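Side-chain contacts in glycerol trinitrate reductase (Agrobacterium tumefaciens, PDB 5EPD), which probably reduces glycerol trinitrate as an FMN-dependent member of the old yellow enzyme family, built on a TIM barrel: residues A[95-100]-A[185-190]; A[147-152]-A[158-163]; A[177-182]-A[237-242]; A[206-211]-A[251-256]. One frame throughout, in Å; residues are numbered along the deposited sequence.

Contact 1 of 4, residues A[95-100]-A[185-190]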
loop_
_atom_site.group_PDB
_atom_site.type_symbol
_atom_site.label_atom_id
_atom_site.label_comp_id
_atom_site.label_asym_id
_atom_site.label_seq_id
_atom_site.Cartn_x
_atom_site.Cartn_y
_atom_site.Cartn_z
ATOM N N TYR A 95 -6.535 2.296 -14.012
ATOM C CA TYR A 95 -6.595 3.426 -14.938
ATOM C C TYR A 95 -7.451 3.197 -16.178
ATOM O O TYR A 95 -7.805 4.176 -16.827
ATOM C CB TYR A 95 -5.184 3.888 -15.341
ATOM C CG TYR A 95 -4.256 2.820 -15.958
ATOM C CD1 TYR A 95 -3.400 2.075 -15.162
ATOM C CD2 TYR A 95 -4.218 2.605 -17.331
ATOM C CE1 TYR A 95 -2.551 1.131 -15.703
ATOM C CE2 TYR A 95 -3.367 1.665 -17.883
ATOM C CZ TYR A 95 -2.532 0.930 -17.060
ATOM O OH TYR A 95 -1.684 -0.010 -17.592
ATOM N N THR A 96 -7.758 1.941 -16.520
ATOM C CA THR A 96 -8.648 1.632 -17.651
ATOM C C THR A 96 -9.968 1.039 -17.143
ATOM O O THR A 96 -10.002 0.437 -16.066
ATOM C CB THR A 96 -8.028 0.622 -18.632
ATOM O OG1 THR A 96 -7.954 -0.665 -18.009
ATOM C CG2 THR A 96 -6.664 1.060 -19.087
ATOM N N GLN A 97 -11.043 1.206 -17.923
ATOM C CA GLN A 97 -12.354 0.619 -17.589
ATOM C C GLN A 97 -12.318 -0.891 -17.361
ATOM O O GLN A 97 -12.992 -1.375 -16.442
ATOM C CB GLN A 97 -13.401 0.906 -18.675
ATOM C CG GLN A 97 -14.838 0.672 -18.212
ATOM C CD GLN A 97 -15.262 1.603 -17.060
ATOM O OE1 GLN A 97 -14.843 2.755 -16.989
ATOM N NE2 GLN A 97 -16.097 1.098 -16.153
ATOM N N ALA A 98 -11.573 -1.627 -18.204
ATOM C CA ALA A 98 -11.354 -3.077 -18.026
ATOM C C ALA A 98 -10.927 -3.404 -16.592
ATOM O O ALA A 98 -11.506 -4.276 -15.949
ATOM C CB ALA A 98 -10.311 -3.601 -19.010
ATOM N N GLN A 99 -9.940 -2.669 -16.080
ATOM C CA GLN A 99 -9.468 -2.863 -14.704
ATOM C C GLN A 99 -10.544 -2.519 -13.669
ATOM O O GLN A 99 -10.824 -3.301 -12.753
ATOM C CB GLN A 99 -8.216 -2.027 -14.461
ATOM C CG GLN A 99 -7.021 -2.458 -15.314
ATOM C CD GLN A 99 -6.036 -1.321 -15.594
ATOM O OE1 GLN A 99 -6.204 -0.183 -15.115
ATOM N NE2 GLN A 99 -5.012 -1.619 -16.408
ATOM N N ILE A 100 -11.163 -1.358 -13.821
ATOM C CA ILE A 100 -12.240 -0.970 -12.933
ATOM C C ILE A 100 -13.249 -2.114 -12.804
ATOM O O ILE A 100 -13.590 -2.554 -11.685
ATOM C CB ILE A 100 -12.938 0.298 -13.454
ATOM C CG1 ILE A 100 -11.959 1.484 -13.406
ATOM C CG2 ILE A 100 -14.183 0.607 -12.627
ATOM C CD1 ILE A 100 -12.485 2.757 -14.042
ATOM N N SER A 185 -11.296 4.221 -8.216
ATOM C CA SER A 185 -11.381 3.290 -7.107
ATOM C C SER A 185 -12.765 3.343 -6.495
ATOM O O SER A 185 -13.287 2.306 -6.096
ATOM C CB SER A 185 -10.321 3.592 -6.045
ATOM O OG SER A 185 -9.016 3.482 -6.589
ATOM N N ILE A 186 -13.358 4.540 -6.434
ATOM C CA ILE A 186 -14.749 4.704 -5.988
ATOM C C ILE A 186 -15.740 4.130 -6.992
ATOM O O ILE A 186 -16.695 3.491 -6.582
ATOM C CB ILE A 186 -15.132 6.171 -5.729
ATOM C CG1 ILE A 186 -14.208 6.797 -4.668
ATOM C CG2 ILE A 186 -16.584 6.266 -5.285
ATOM C CD1 ILE A 186 -14.006 5.972 -3.408
ATOM N N GLU A 187 -15.528 4.364 -8.288
ATOM C CA GLU A 187 -16.338 3.707 -9.312
ATOM C C GLU A 187 -16.322 2.192 -9.085
ATOM O O GLU A 187 -17.365 1.545 -9.158
ATOM C CB GLU A 187 -15.847 4.035 -10.729
ATOM C CG GLU A 187 -16.840 3.667 -11.840
ATOM C CD GLU A 187 -16.335 3.975 -13.255
ATOM O OE1 GLU A 187 -16.869 3.373 -14.229
ATOM O OE2 GLU A 187 -15.415 4.818 -13.406
ATOM N N ALA A 188 -15.146 1.641 -8.772
ATOM C CA ALA A 188 -14.968 0.187 -8.618
ATOM C C ALA A 188 -15.539 -0.423 -7.301
ATOM O O ALA A 188 -15.389 -1.628 -7.050
ATOM C CB ALA A 188 -13.498 -0.158 -8.770
ATOM N N GLY A 189 -16.179 0.407 -6.473
ATOM C CA GLY A 189 -16.818 -0.039 -5.240
ATOM C C GLY A 189 -15.904 -0.101 -4.026
ATOM O O GLY A 189 -16.252 -0.724 -3.029
ATOM N N PHE A 190 -14.730 0.531 -4.083
ATOM C CA PHE A 190 -13.832 0.503 -2.928
ATOM C C PHE A 190 -14.381 1.434 -1.876
ATOM O O PHE A 190 -15.052 2.401 -2.195
ATOM C CB PHE A 190 -12.402 0.904 -3.298
ATOM C CG PHE A 190 -11.610 -0.201 -3.944
ATOM C CD1 PHE A 190 -10.897 -1.098 -3.168
ATOM C CD2 PHE A 190 -11.565 -0.333 -5.325
ATOM C CE1 PHE A 190 -10.157 -2.102 -3.755
ATOM C CE2 PHE A 190 -10.826 -1.342 -5.916
ATOM C CZ PHE A 190 -10.124 -2.228 -5.130
#

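Contact 2 of 4, residues A[147-152]-A[158-163]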
loop_
_atom_site.group_PDB
_atom_site.type_symbol
_atom_site.label_atom_id
_atom_site.label_comp_id
_atom_site.label_asym_id
_atom_site.label_seq_id
_atom_site.Cartn_x
_atom_site.Cartn_y
_atom_site.Cartn_z
ATOM N N ALA A 147 18.120 2.970 -8.364
ATOM C CA ALA A 147 18.030 2.244 -7.114
ATOM C C ALA A 147 18.877 0.958 -7.225
ATOM O O ALA A 147 18.992 0.369 -8.298
ATOM C CB ALA A 147 16.588 1.916 -6.795
ATOM N N GLU A 148 19.483 0.568 -6.104
ATOM C CA GLU A 148 20.227 -0.685 -5.952
ATOM C C GLU A 148 19.300 -1.857 -5.520
ATOM O O GLU A 148 19.547 -2.504 -4.491
ATOM C CB GLU A 148 21.324 -0.483 -4.885
ATOM C CG GLU A 148 22.323 0.591 -5.224
ATOM C CD GLU A 148 22.984 0.296 -6.543
ATOM O OE1 GLU A 148 23.772 -0.677 -6.598
ATOM O OE2 GLU A 148 22.684 1.002 -7.531
ATOM N N VAL A 149 18.229 -2.101 -6.280
ATOM C CA VAL A 149 17.329 -3.223 -6.021
ATOM C C VAL A 149 16.917 -3.911 -7.317
ATOM O O VAL A 149 17.066 -3.361 -8.411
ATOM C CB VAL A 149 16.068 -2.814 -5.213
ATOM C CG1 VAL A 149 16.462 -2.013 -3.964
ATOM C CG2 VAL A 149 15.044 -2.064 -6.072
ATOM N N LYS A 150 16.441 -5.140 -7.177
ATOM C CA LYS A 150 15.920 -5.913 -8.307
ATOM C C LYS A 150 14.412 -5.851 -8.316
ATOM O O LYS A 150 13.774 -5.474 -7.323
ATOM C CB LYS A 150 16.343 -7.375 -8.212
ATOM C CG LYS A 150 17.845 -7.600 -8.121
ATOM C CD LYS A 150 18.136 -9.085 -7.982
ATOM C CE LYS A 150 19.614 -9.344 -7.769
ATOM N NZ LYS A 150 20.450 -8.814 -8.901
ATOM N N THR A 151 13.836 -6.204 -9.450
ATOM C CA THR A 151 12.390 -6.308 -9.567
ATOM C C THR A 151 12.071 -7.613 -10.266
ATOM O O THR A 151 12.985 -8.318 -10.707
ATOM C CB THR A 151 11.777 -5.110 -10.308
ATOM O OG1 THR A 151 10.362 -5.270 -10.356
ATOM C CG2 THR A 151 12.326 -4.992 -11.743
ATOM N N PHE A 152 10.780 -7.941 -10.325
ATOM C CA PHE A 152 10.294 -9.219 -10.817
ATOM C C PHE A 152 9.704 -8.866 -12.151
ATOM O O PHE A 152 8.662 -8.216 -12.216
ATOM C CB PHE A 152 9.249 -9.775 -9.854
ATOM C CG PHE A 152 8.601 -11.071 -10.287
ATOM C CD1 PHE A 152 9.339 -12.113 -10.853
ATOM C CD2 PHE A 152 7.227 -11.284 -10.064
ATOM C CE1 PHE A 152 8.708 -13.316 -11.222
ATOM C CE2 PHE A 152 6.608 -12.485 -10.436
ATOM C CZ PHE A 152 7.350 -13.497 -11.011
ATOM N N VAL A 158 15.634 -9.014 -11.884
ATOM C CA VAL A 158 16.607 -8.242 -12.630
ATOM C C VAL A 158 16.774 -6.879 -11.955
ATOM O O VAL A 158 15.835 -6.357 -11.309
ATOM C CB VAL A 158 16.126 -8.068 -14.088
ATOM C CG1 VAL A 158 14.964 -7.098 -14.154
ATOM C CG2 VAL A 158 17.239 -7.551 -15.004
ATOM N N ASP A 159 17.954 -6.282 -12.096
ATOM C CA ASP A 159 18.151 -4.937 -11.562
ATOM C C ASP A 159 17.182 -3.962 -12.245
ATOM O O ASP A 159 16.872 -4.084 -13.442
ATOM C CB ASP A 159 19.589 -4.477 -11.751
ATOM C CG ASP A 159 20.584 -5.400 -11.101
ATOM O OD1 ASP A 159 20.279 -6.014 -10.066
ATOM O OD2 ASP A 159 21.686 -5.535 -11.645
ATOM N N VAL A 160 16.672 -3.024 -11.470
ATOM C CA VAL A 160 15.854 -1.961 -12.025
ATOM C C VAL A 160 16.701 -1.084 -12.948
ATOM O O VAL A 160 17.925 -1.037 -12.834
ATOM C CB VAL A 160 15.165 -1.115 -10.925
ATOM C CG1 VAL A 160 14.129 -1.973 -10.187
ATOM C CG2 VAL A 160 16.175 -0.496 -9.938
ATOM N N SER A 161 16.036 -0.410 -13.877
ATOM C CA SER A 161 16.702 0.382 -14.881
ATOM C C SER A 161 17.071 1.750 -14.336
ATOM O O SER A 161 16.500 2.216 -13.334
ATOM C CB SER A 161 15.771 0.567 -16.067
ATOM O OG SER A 161 15.338 -0.686 -16.577
ATOM N N GLU A 162 18.016 2.390 -15.033
ATOM C CA GLU A 162 18.354 3.805 -14.848
ATOM C C GLU A 162 17.109 4.666 -15.106
ATOM O O GLU A 162 16.467 4.524 -16.139
ATOM C CB GLU A 162 19.443 4.212 -15.849
ATOM C CG GLU A 162 20.771 3.475 -15.677
ATOM C CD GLU A 162 21.578 3.971 -14.489
ATOM O OE1 GLU A 162 21.237 5.064 -13.964
ATOM O OE2 GLU A 162 22.548 3.259 -14.094
ATOM N N PRO A 163 16.746 5.541 -14.156
ATOM C CA PRO A 163 15.573 6.363 -14.386
ATOM C C PRO A 163 15.907 7.727 -14.980
ATOM O O PRO A 163 17.040 8.171 -14.887
ATOM C CB PRO A 163 15.032 6.560 -12.972
ATOM C CG PRO A 163 16.259 6.587 -12.105
ATOM C CD PRO A 163 17.221 5.628 -12.754
HETATM O O HOH W 1 16.145 2.640 -10.441
#

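Contact 3 of 4, residues A[177-182]-A[237-242]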
loop_
_atom_site.group_PDB
_atom_site.type_symbol
_atom_site.label_atom_id
_atom_site.label_comp_id
_atom_site.label_asym_id
_atom_site.label_seq_id
_atom_site.Cartn_x
_atom_site.Cartn_y
_atom_site.Cartn_z
ATOM N N ASP A 177 -3.002 11.856 -12.311
ATOM C CA ASP A 177 -3.158 10.399 -12.453
ATOM C C ASP A 177 -3.578 9.758 -11.148
ATOM O O ASP A 177 -4.382 8.835 -11.171
ATOM C CB ASP A 177 -1.869 9.751 -12.922
ATOM C CG ASP A 177 -1.487 10.165 -14.323
ATOM O OD1 ASP A 177 -2.376 10.655 -15.045
ATOM O OD2 ASP A 177 -0.297 10.011 -14.688
ATOM N N PHE A 178 -3.040 10.235 -10.016
ATOM C CA PHE A 178 -3.524 9.810 -8.696
ATOM C C PHE A 178 -4.966 10.270 -8.460
ATOM O O PHE A 178 -5.802 9.495 -7.957
ATOM C CB PHE A 178 -2.664 10.354 -7.560
ATOM C CG PHE A 178 -1.419 9.557 -7.290
ATOM C CD1 PHE A 178 -1.473 8.383 -6.546
ATOM C CD2 PHE A 178 -0.180 9.996 -7.742
ATOM C CE1 PHE A 178 -0.314 7.653 -6.272
ATOM C CE2 PHE A 178 0.986 9.275 -7.481
ATOM C CZ PHE A 178 0.925 8.103 -6.738
ATOM N N ARG A 179 -5.249 11.532 -8.789
ATOM C CA ARG A 179 -6.588 12.090 -8.598
ATOM C C ARG A 179 -7.607 11.220 -9.322
ATOM O O ARG A 179 -8.612 10.813 -8.755
ATOM C CB ARG A 179 -6.679 13.531 -9.124
ATOM C CG ARG A 179 -7.917 14.273 -8.619
ATOM C CD ARG A 179 -8.301 15.484 -9.472
ATOM N NE ARG A 179 -8.205 15.200 -10.909
ATOM C CZ ARG A 179 -9.157 14.636 -11.666
ATOM N NH1 ARG A 179 -10.340 14.279 -11.165
ATOM N NH2 ARG A 179 -8.921 14.433 -12.959
ATOM N N LYS A 180 -7.331 10.944 -10.584
ATOM C CA LYS A 180 -8.220 10.171 -11.424
ATOM C C LYS A 180 -8.259 8.725 -10.903
ATOM O O LYS A 180 -9.334 8.105 -10.839
ATOM C CB LYS A 180 -7.713 10.263 -12.870
ATOM C CG LYS A 180 -8.626 9.746 -13.959
ATOM C CD LYS A 180 -7.782 9.400 -15.193
ATOM C CE LYS A 180 -7.124 8.010 -15.091
ATOM N NZ LYS A 180 -5.736 7.943 -15.641
ATOM N N ALA A 181 -7.110 8.192 -10.487
ATOM C CA ALA A 181 -7.082 6.813 -9.981
ATOM C C ALA A 181 -7.936 6.640 -8.713
ATOM O O ALA A 181 -8.545 5.596 -8.522
ATOM C CB ALA A 181 -5.654 6.311 -9.764
ATOM N N ALA A 182 -7.995 7.658 -7.865
ATOM C CA ALA A 182 -8.879 7.620 -6.701
ATOM C C ALA A 182 -10.351 7.558 -7.107
ATOM O O ALA A 182 -11.103 6.773 -6.541
ATOM C CB ALA A 182 -8.641 8.817 -5.801
ATOM N N ALA A 237 -7.732 13.501 -1.586
ATOM C CA ALA A 237 -8.688 13.848 -0.539
ATOM C C ALA A 237 -9.816 14.740 -1.063
ATOM O O ALA A 237 -10.964 14.574 -0.661
ATOM C CB ALA A 237 -7.980 14.518 0.631
ATOM N N GLN A 238 -9.497 15.676 -1.958
ATOM C CA GLN A 238 -10.526 16.575 -2.511
ATOM C C GLN A 238 -11.465 15.840 -3.451
ATOM O O GLN A 238 -12.682 15.988 -3.359
ATOM C CB GLN A 238 -9.916 17.780 -3.229
ATOM C CG GLN A 238 -10.087 19.095 -2.484
ATOM C CD GLN A 238 -9.846 20.274 -3.390
ATOM O OE1 GLN A 238 -8.937 21.075 -3.160
ATOM N NE2 GLN A 238 -10.634 20.369 -4.455
ATOM N N GLU A 239 -10.890 15.048 -4.346
ATOM C CA GLU A 239 -11.663 14.268 -5.283
ATOM C C GLU A 239 -12.736 13.422 -4.606
ATOM O O GLU A 239 -13.870 13.392 -5.084
ATOM C CB GLU A 239 -10.738 13.342 -6.081
ATOM C CG GLU A 239 -11.441 12.477 -7.136
ATOM C CD GLU A 239 -12.137 13.295 -8.207
ATOM O OE1 GLU A 239 -11.643 14.400 -8.504
ATOM O OE2 GLU A 239 -13.168 12.831 -8.749
ATOM N N ILE A 240 -12.380 12.712 -3.534
ATOM C CA ILE A 240 -13.284 11.702 -2.960
ATOM C C ILE A 240 -13.650 11.887 -1.493
ATOM O O ILE A 240 -14.524 11.185 -1.003
ATOM C CB ILE A 240 -12.707 10.276 -3.128
ATOM C CG1 ILE A 240 -11.501 10.033 -2.208
ATOM C CG2 ILE A 240 -12.314 10.032 -4.580
ATOM C CD1 ILE A 240 -10.996 8.602 -2.231
ATOM N N GLY A 241 -12.987 12.811 -0.802
ATOM C CA GLY A 241 -13.205 13.047 0.618
ATOM C C GLY A 241 -11.992 12.620 1.443
ATOM O O GLY A 241 -11.374 11.594 1.164
ATOM N N PRO A 242 -11.632 13.406 2.465
ATOM C CA PRO A 242 -10.554 12.992 3.367
ATOM C C PRO A 242 -10.911 11.740 4.135
ATOM O O PRO A 242 -10.017 10.977 4.536
ATOM C CB PRO A 242 -10.402 14.157 4.347
ATOM C CG PRO A 242 -11.357 15.214 3.931
ATOM C CD PRO A 242 -12.135 14.762 2.734
#

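Contact 4 of 4, residues A[206-211]-A[251-256]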
loop_
_atom_site.group_PDB
_atom_site.type_symbol
_atom_site.label_atom_id
_atom_site.label_comp_id
_atom_site.label_asym_id
_atom_site.label_seq_id
_atom_site.Cartn_x
_atom_site.Cartn_y
_atom_site.Cartn_z
ATOM N N PHE A 206 10.905 11.256 -3.590
ATOM C CA PHE A 206 10.868 12.711 -3.481
ATOM C C PHE A 206 11.101 13.165 -2.043
ATOM O O PHE A 206 11.827 14.131 -1.821
ATOM C CB PHE A 206 9.512 13.272 -3.984
ATOM C CG PHE A 206 9.485 13.604 -5.459
ATOM C CD1 PHE A 206 9.216 12.625 -6.404
ATOM C CD2 PHE A 206 9.726 14.909 -5.901
ATOM C CE1 PHE A 206 9.177 12.929 -7.758
ATOM C CE2 PHE A 206 9.697 15.215 -7.259
ATOM C CZ PHE A 206 9.410 14.227 -8.191
ATOM N N ALA A 207 10.455 12.482 -1.097
ATOM C CA ALA A 207 10.538 12.799 0.311
ATOM C C ALA A 207 11.939 12.655 0.951
ATOM O O ALA A 207 12.321 13.449 1.821
ATOM C CB ALA A 207 9.532 11.944 1.076
ATOM N N LYS A 208 12.688 11.631 0.533
ATOM C CA LYS A 208 14.008 11.326 1.115
ATOM C C LYS A 208 15.197 11.846 0.273
ATOM O O LYS A 208 15.279 11.610 -0.929
ATOM C CB LYS A 208 14.113 9.807 1.378
ATOM C CG LYS A 208 13.166 9.363 2.487
ATOM C CD LYS A 208 13.245 7.875 2.802
ATOM C CE LYS A 208 12.385 7.548 4.018
ATOM N NZ LYS A 208 12.288 6.085 4.286
ATOM N N ASP A 209 16.131 12.533 0.932
ATOM C CA ASP A 209 17.276 13.169 0.255
ATOM C C ASP A 209 18.301 12.212 -0.333
ATOM O O ASP A 209 19.130 12.609 -1.173
ATOM C CB ASP A 209 17.980 14.183 1.165
ATOM C CG ASP A 209 18.475 13.599 2.498
ATOM O OD1 ASP A 209 18.386 12.383 2.790
ATOM O OD2 ASP A 209 18.962 14.416 3.302
ATOM N N GLY A 210 18.243 10.948 0.078
ATOM C CA GLY A 210 19.065 9.911 -0.537
ATOM C C GLY A 210 18.767 9.732 -2.008
ATOM O O GLY A 210 19.624 9.285 -2.752
ATOM N N ALA A 211 17.548 10.078 -2.419
ATOM C CA ALA A 211 17.133 9.957 -3.803
ATOM C C ALA A 211 16.655 11.245 -4.441
ATOM O O ALA A 211 16.493 11.277 -5.667
ATOM C CB ALA A 211 16.034 8.907 -3.916
ATOM N N PRO A 251 9.010 5.899 7.597
ATOM C CA PRO A 251 10.059 6.872 7.942
ATOM C C PRO A 251 11.486 6.321 7.893
ATOM O O PRO A 251 12.378 6.965 7.326
ATOM C CB PRO A 251 9.702 7.266 9.381
ATOM C CG PRO A 251 8.227 7.129 9.425
ATOM C CD PRO A 251 7.920 5.909 8.596
ATOM N N VAL A 252 11.686 5.141 8.476
ATOM C CA VAL A 252 12.988 4.512 8.546
ATOM C C VAL A 252 13.127 3.456 7.455
ATOM O O VAL A 252 12.475 2.430 7.486
ATOM C CB VAL A 252 13.199 3.875 9.924
ATOM C CG1 VAL A 252 14.620 3.348 10.052
ATOM C CG2 VAL A 252 12.913 4.893 11.024
ATOM N N SER A 253 13.978 3.716 6.470
ATOM C CA SER A 253 14.193 2.765 5.370
ATOM C C SER A 253 14.905 1.523 5.913
ATOM O O SER A 253 15.556 1.589 6.962
ATOM C CB SER A 253 15.057 3.407 4.268
ATOM O OG SER A 253 14.616 4.723 3.937
ATOM N N PRO A 254 14.794 0.390 5.208
ATOM C CA PRO A 254 15.687 -0.702 5.563
ATOM C C PRO A 254 17.105 -0.366 5.092
ATOM O O PRO A 254 17.330 0.720 4.525
ATOM C CB PRO A 254 15.116 -1.890 4.782
ATOM C CG PRO A 254 14.498 -1.269 3.573
ATOM C CD PRO A 254 13.976 0.077 4.023
ATOM N N ALA A 255 18.035 -1.298 5.313
ATOM C CA ALA A 255 19.449 -1.137 4.946
ATOM C C ALA A 255 19.649 -0.797 3.460
ATOM O O ALA A 255 20.422 0.099 3.127
ATOM C CB ALA A 255 20.228 -2.395 5.311
ATOM N N ASN A 256 18.943 -1.499 2.573
ATOM C CA ASN A 256 19.038 -1.259 1.125
ATOM C C ASN A 256 17.949 -0.304 0.578
ATOM O O ASN A 256 17.728 -0.235 -0.646
ATOM C CB ASN A 256 18.954 -2.593 0.384
ATOM C CG ASN A 256 17.532 -3.139 0.343
ATOM O OD1 ASN A 256 16.696 -2.819 1.203
ATOM N ND2 ASN A 256 17.242 -3.947 -0.668
#

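Contact 1 of 4, residues A[95-100]-A[185-190]
I100, in the first turn of helix 97-112, and A188, just past the end of helix 171-187, bring the two backbones together with CA atoms 5.2 Å apart. The methyl of A188 packs against I100, its CB lying 3.8 Å from I100 O and 4.0 Å from I100 CG2. Beside this small apolar patch, E187 reaches along its extended chain and crosses both I100 and Q97 at about a right angle. Its carboxylate rests by the tip of I100, with OE2 3.6 Å from I100 CD1. Q97 sends CG anti to its backbone N (chi1 -164°) and then bends at chi2, which turns the amide toward the acid. NE2 donates to E187 OE1 at 3.1 Å; the acceptor lies in the amide plane, but the donor stands 41° out of the carboxylate plane. Both helix ends are closed locally: T96 and Q99 form a capping box, although the Q99 N to T96 OG1 bond is weak, and G189 completes a Schellman motif. The stronger partner of NE2 is D101 OD1, in the same helix, so one neutral amide sits between two carboxylates. One NE2 thus donates to two acids on the exposed side, beside buried methyl packing.

Contact 2 of 4, residues A[147-152]-A[158-163]
K150 and D159 lie side by side and point the same way, although the CB atoms of this antiparallel, non-hydrogen-bonded pair diverge from backbones that bring K150 CA within 4.1 Å of D159 CA. The lysine chain runs straight until a bend at chi4 (-59°) turns NZ toward the acid, giving a salt bridge of 3.0 Å from NZ to D159 OD1. NZ comes in on the syn side of the carboxylate, 27° out of its plane, while K150 CG brushes the same oxygen. The next pair, T151 with V158, is hydrogen-bonded in both directions, with T151 N to V158 O at 2.7 Å and V158 N to T151 O at 3.0 Å. V160 crosses T151 at about a right angle and places CG1 3.8 Å from T151 CG2. Its other methyl, CG2, is 3.4 Å from A147 O, and its amide N makes a nearly straight 171° bond to V149 O beyond the regular ladder. A water joins A147 N to S161 O where the chains spread. The whole is a two-stranded beta hairpin, an excursion between barrel strand 117-122 and helix 171-187. Loops flank it: T151 OG1 bonds to G87 O, F152 pairs through its backbone with Q89, and S161 does so with S128.

Contact 3 of 4, residues A[177-182]-A[237-242]
R179 and E239 form the polar, partly exposed side of a contact whose other side is the buried pair A182 and I240. On the buried side, the meeting of helix 171-187 with the last turn of helix 227-240 is made by methyl groups: A182 CB lies 4.1 Å from I240 CG2, and that same methyl is 4.0 Å from A182 O. V236 touches A182 as well, and I186 touches I240, so the methyl contact belongs to a longer apolar seam between the helices. The chain turns away immediately afterwards at G241, whose positive phi ends the helix while its N still bonds to A237 O.

Toward solvent, longer side chains span the gap. E239 has CG anti to its backbone N and a bend at chi2 (61°), which folds the carboxylate back against the arginine; E239 CG passes 3.7 Å from R179 O, and E239 CB lies 3.9 Å from R179 CG. R179 bends at chi3 in turn, and its NH1 meets E239 OE1 at 3.0 Å in a salt bridge. The oxygen lies in the guanidinium plane, at its edge, whereas NH1 stands 63° out of the carboxylate plane, and the two planes are 63° apart. This is a one-point bond, not a two-pronged pairing. D176 makes a further salt bridge to R179 NE, so the guanidinium is held between acids from both helices. That arrangement would be expected to balance its charge and restrict its rotation, adding an electrostatic link on the solvent side of the methyl packing.

Contact 4 of 4, residues A[206-211]-A[251-256]
P251 presents to K208 the flat group of this contact, the peptide that joins it to V252. The ammonium of K208 stands over one face of that peptide, almost directly above the carbonyl oxygen and not in its plane, and the resulting bond from NZ to P251 O is weak at 3.2 Å. CE of K208 passes close by, 3.4 Å from the same oxygen. The side chain of Y267, from helix 263-276, touches both K208 and P251.

A stronger bond runs to S253, whose OG lies 2.7 Å from K208 NZ. The lysine reaches this far because it is fully extended beyond CG, with chi2, chi3 and chi4 all near 180°; the backbones stay well apart, 9.1 Å between the CA atoms of K208 and P251. S253 turns its hydroxyl to the lysine with OG anti to the carbonyl carbon (chi1 -46°), and OG also bonds to I258 O, so it accepts from the ammonium and donates to that carbonyl. NZ has further ties, a salt bridge to E204 OE2 and a hydrogen bond to S250 O. With an acid, a hydroxyl and carbonyls around it, the buried ammonium is probably well stabilised in its charged form. The arrangement joins the chain after helix 202-207 to the loop that leaves barrel strand 245-249. Such loops at the C-terminal ends of the strands form the catalytic face of TIM barrels.

How the contacts relate
Contacts 1 and 3 share helix 171-187 and touch through I186 and I240, so they tie this helix to helices 97-112 and 227-240 outside the barrel. Each sets buried methyl packing beside a more exposed polar link, an amide-carboxylate bond in contact 1 and a salt bridge in contact 3. Contacts 2 and 4 belong instead to excursions from the barrel and come near each other at V149 and the poorly ordered N256, a doubtful touch. Contact 2 joins a short backbone ladder to packing round the buried V160, with its charged pair exposed; contact 4 has a buried lysine bridging distant backbones. Contacts 1 and 4 lie on opposite sides of the chain's centre.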